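Local coordinates for protein aspartate carbamoyltransferase (Leishmania major, PDB 7K46) that probably catalyses the transfer of a carbamoyl group from carbamoyl phosphate to L-aspartate, giving carbamoyl aspartate, an early step of pyrimidine synthesis, at residues S14-S17 against A18-S22; D35-T38 against H39-G43. All coordinates share one frame; numbering follows the deposited sequence. Where two conformers were deposited one is given.

Contact 1. Residues S14-S17 against A18-S22; sequences SVAS and AAQFS
Gln20 turns its side-chain amide back onto the backbone of Ser14, Ala16 and Ser17. Its NE2 gives a hydrogen bond to Ser14 O at 2.9 Å, and that acceptor lies close to the amide plane. From the other end of the amide, Gln20 OE1 accepts Ala16 N at 3.0 Å, with the donor above the carbonyl plane, and takes a weaker bond from Ser17 N. Three bonds on two atoms thus fix the rotation of the amide. A chi1 of 73° sets CG between the backbone N and the carbonyl carbon, and the chain beyond CG is extended; Gln20 CG lies 3.0 Å from Ser17 O. That same carbonyl accepts Gln20 N, from a donor well out of its plane, as the chain folds into the short 3-10 turn 18-20. Ser17 OG, anti to the backbone N, accepts Ala19 N at 3.0 Å in an ST turn and also hydrogen-bonds Glu140.

One face of the Phe21 ring is covered by Gln20, CG standing 4.0 Å above the plane over its centre. Val15 meets this ring at its edge instead, Val15 CG1 reaching Phe21 CZ at 3.9 Å, and the two side chains cross at about a right angle. Ahead of the turn, Val15 pairs by backbone bonds with Ile131 and Asn133 of strand 131-133. Residues 14-22 form the loop leading into helix 23-41, with Val15, Ala18 and Phe21 packed on Pro142, Ala145 and Leu146 of helix 142-156.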
# COMPACT_ATOMS: atom_id res chain seq x y z
N SER A 14 -16.81 -5.60 -17.17
CA SER A 14 -15.36 -5.65 -17.30
C SER A 14 -14.92 -4.88 -18.54
O SER A 14 -15.64 -4.81 -19.54
CB SER A 14 -14.88 -7.11 -17.40
OG SER A 14 -15.06 -7.82 -16.19
N VAL A 15 -13.74 -4.29 -18.47
CA VAL A 15 -13.18 -3.51 -19.56
C VAL A 15 -11.93 -4.26 -20.03
O VAL A 15 -10.85 -4.14 -19.43
CB VAL A 15 -12.87 -2.07 -19.14
CG1 VAL A 15 -12.18 -1.32 -20.28
CG2 VAL A 15 -14.17 -1.36 -18.75
N ALA A 16 -12.10 -5.06 -21.08
CA ALA A 16 -11.04 -5.93 -21.57
C ALA A 16 -10.32 -5.37 -22.77
O ALA A 16 -9.11 -5.60 -22.92
CB ALA A 16 -11.61 -7.31 -21.94
N SER A 17 -11.02 -4.65 -23.64
CA SER A 17 -10.46 -4.14 -24.88
C SER A 17 -11.16 -2.85 -25.25
O SER A 17 -12.37 -2.72 -25.05
CB SER A 17 -10.60 -5.16 -26.02
OG SER A 17 -10.32 -4.56 -27.28
N ALA A 18 -10.41 -1.90 -25.80
CA ALA A 18 -11.04 -0.67 -26.27
C ALA A 18 -11.98 -0.93 -27.44
O ALA A 18 -12.88 -0.13 -27.70
CB ALA A 18 -9.97 0.35 -26.65
N ALA A 19 -11.81 -2.06 -28.14
CA ALA A 19 -12.73 -2.40 -29.21
C ALA A 19 -14.14 -2.68 -28.71
O ALA A 19 -15.07 -2.75 -29.52
CB ALA A 19 -12.19 -3.60 -30.00
N GLN A 20 -14.35 -2.84 -27.41
CA GLN A 20 -15.71 -3.10 -26.95
C GLN A 20 -16.57 -1.83 -26.89
O GLN A 20 -17.78 -1.93 -26.66
CB GLN A 20 -15.69 -3.84 -25.60
CG GLN A 20 -15.31 -3.04 -24.40
CD GLN A 20 -15.17 -3.91 -23.15
OE1 GLN A 20 -14.28 -4.77 -23.05
NE2 GLN A 20 -16.07 -3.71 -22.20
N PHE A 21 -16.00 -0.66 -27.16
CA PHE A 21 -16.74 0.60 -27.10
C PHE A 21 -17.14 1.11 -28.48
O PHE A 21 -16.38 0.97 -29.44
CB PHE A 21 -15.89 1.66 -26.39
CG PHE A 21 -15.54 1.28 -24.98
CD1 PHE A 21 -16.54 1.08 -24.04
CD2 PHE A 21 -14.22 1.10 -24.61
CE1 PHE A 21 -16.22 0.73 -22.72
CE2 PHE A 21 -13.89 0.75 -23.29
CZ PHE A 21 -14.90 0.56 -22.35
N SER A 22 -18.32 1.72 -28.56
CA SER A 22 -18.73 2.44 -29.75
C SER A 22 -18.12 3.84 -29.76
O SER A 22 -17.61 4.32 -28.74
CB SER A 22 -20.25 2.56 -29.81
OG SER A 22 -20.71 3.32 -28.71

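Contact 2. Residues D35-T38 against H39-G43; sequences DMKT and HIEAG
Lys37 and Glu41 form an i to i+4 salt bridge on the last turns of helix 23-41, which ends in a Schellman motif at Gly43. Lys37 NZ lies 2.9 Å from Glu41 OE1, approaching on the syn side but 31° out of the carboxylate plane. The lysine leaves the helix with CG anti to the backbone N, stays extended as far as CE and bends only at its last torsion (chi4 -61°), which swings NZ onto the acid. The two side chains cross at a slant, Lys37 CG coming 3.7 Å from Glu41 CD. The glutamate is shared: OE2 forms a salt bridge with Arg312 of helix 309-326, so the carboxylate is paired with two basic groups, which would be expected to stabilise its negative charge.

His39 adds its part through backbone and CB. Its N donates a nearly straight hydrogen bond to Asp35 O at 3.1 Å. The CB of His39 rests 3.5 Å from Met36 O. With CG anti to the backbone N, the imidazole is carried away from the preceding turn; NE2 bonds to Thr45 O and the ring makes an edge-to-face contact with Phe4, tying the helix end to the chain that follows it and to the N-terminal segment.

The backbone ladder continues as Ile40 N to Met36 O and Glu41 N to Lys37 O, while Met36 and Ile40 pack on helix 309-326. Its last i to i+4 bond runs from Ala42 N to Thr38 O at 3.0 Å. Gly43 then takes a positive phi of 89°, and its O accepts a hydrogen bond from Arg52 of the second subunit. Among the bonds of the Schellman motif back into the last turn is Gly43 N to Ile40 O, at 2.9 Å.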
# COMPACT_ATOMS: atom_id res chain seq x y z
N ASP A 35 -15.31 16.68 -17.73
CA ASP A 35 -16.15 17.28 -16.69
C ASP A 35 -15.57 17.02 -15.30
O ASP A 35 -15.56 17.91 -14.44
CB ASP A 35 -17.58 16.74 -16.79
CG ASP A 35 -18.31 17.23 -18.04
OD1 ASP A 35 -17.80 18.16 -18.70
OD2 ASP A 35 -19.39 16.70 -18.37
N MET A 36 -15.05 15.81 -15.08
CA MET A 36 -14.37 15.52 -13.82
C MET A 36 -13.09 16.33 -13.67
O MET A 36 -12.77 16.79 -12.57
CB MET A 36 -14.07 14.03 -13.71
CG MET A 36 -15.32 13.21 -13.50
SD MET A 36 -14.92 11.46 -13.45
CE MET A 36 -16.48 10.82 -12.85
N LYS A 37 -12.34 16.50 -14.76
CA LYS A 37 -11.13 17.32 -14.70
C LYS A 37 -11.45 18.73 -14.22
O LYS A 37 -10.79 19.25 -13.31
CB LYS A 37 -10.44 17.36 -16.07
CG LYS A 37 -9.15 18.20 -16.13
CD LYS A 37 -8.55 18.11 -17.54
CE LYS A 37 -7.20 18.81 -17.66
NZ LYS A 37 -7.28 20.26 -17.38
N THR A 38 -12.47 19.36 -14.79
CA THR A 38 -12.84 20.71 -14.35
C THR A 38 -13.20 20.72 -12.87
O THR A 38 -12.73 21.57 -12.11
CB THR A 38 -14.00 21.23 -15.18
OG1 THR A 38 -13.63 21.25 -16.56
CG2 THR A 38 -14.39 22.63 -14.73
N HIS A 39 -14.04 19.76 -12.46
CA HIS A 39 -14.48 19.63 -11.07
C HIS A 39 -13.29 19.47 -10.12
O HIS A 39 -13.13 20.24 -9.17
CB HIS A 39 -15.41 18.42 -10.98
CG HIS A 39 -16.04 18.18 -9.65
ND1 HIS A 39 -17.23 18.76 -9.27
CD2 HIS A 39 -15.68 17.37 -8.62
CE1 HIS A 39 -17.57 18.35 -8.06
NE2 HIS A 39 -16.64 17.50 -7.64
N ILE A 40 -12.43 18.48 -10.39
CA ILE A 40 -11.32 18.18 -9.50
C ILE A 40 -10.33 19.33 -9.45
O ILE A 40 -9.83 19.70 -8.38
CB ILE A 40 -10.64 16.86 -9.94
CG1 ILE A 40 -11.61 15.68 -9.80
CG2 ILE A 40 -9.34 16.63 -9.14
CD1 ILE A 40 -11.89 15.25 -8.36
N GLU A 41 -10.04 19.94 -10.60
CA GLU A 41 -9.05 21.01 -10.60
C GLU A 41 -9.59 22.28 -9.98
O GLU A 41 -8.80 23.15 -9.59
CB GLU A 41 -8.54 21.25 -12.02
CG GLU A 41 -7.70 20.07 -12.49
CD GLU A 41 -7.07 20.27 -13.85
OE1 GLU A 41 -7.49 21.18 -14.59
OE2 GLU A 41 -6.15 19.49 -14.18
N ALA A 42 -10.91 22.40 -9.84
CA ALA A 42 -11.50 23.46 -9.05
C ALA A 42 -11.42 23.20 -7.55
O ALA A 42 -11.87 24.04 -6.77
CB ALA A 42 -12.96 23.68 -9.46
N GLY A 43 -10.86 22.07 -7.13
CA GLY A 43 -10.77 21.73 -5.72
C GLY A 43 -11.96 20.98 -5.16
O GLY A 43 -11.96 20.63 -3.97

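In the fold
Contacts 1 and 2 lie at the two ends of helix 23-41 in the carbamoyl-phosphate-binding part of the chain: residues 14-22 lead into its first turn, where Ser22 holds the N-cap position, and residues 35-43 form its last turns and exit. Their centres are about 26 Å apart and the nearest atoms about 14 Å, so they do not touch and are linked through the helix itself. Contact 1 is the more central, about 12 Å from the chain centre to its own centre, against about 21 Å for contact 2. Contact 2 alone reaches the second subunit; a bound 1,2-ethanediol, probably from crystallisation, lies about 5 Å from its Glu41 side chain.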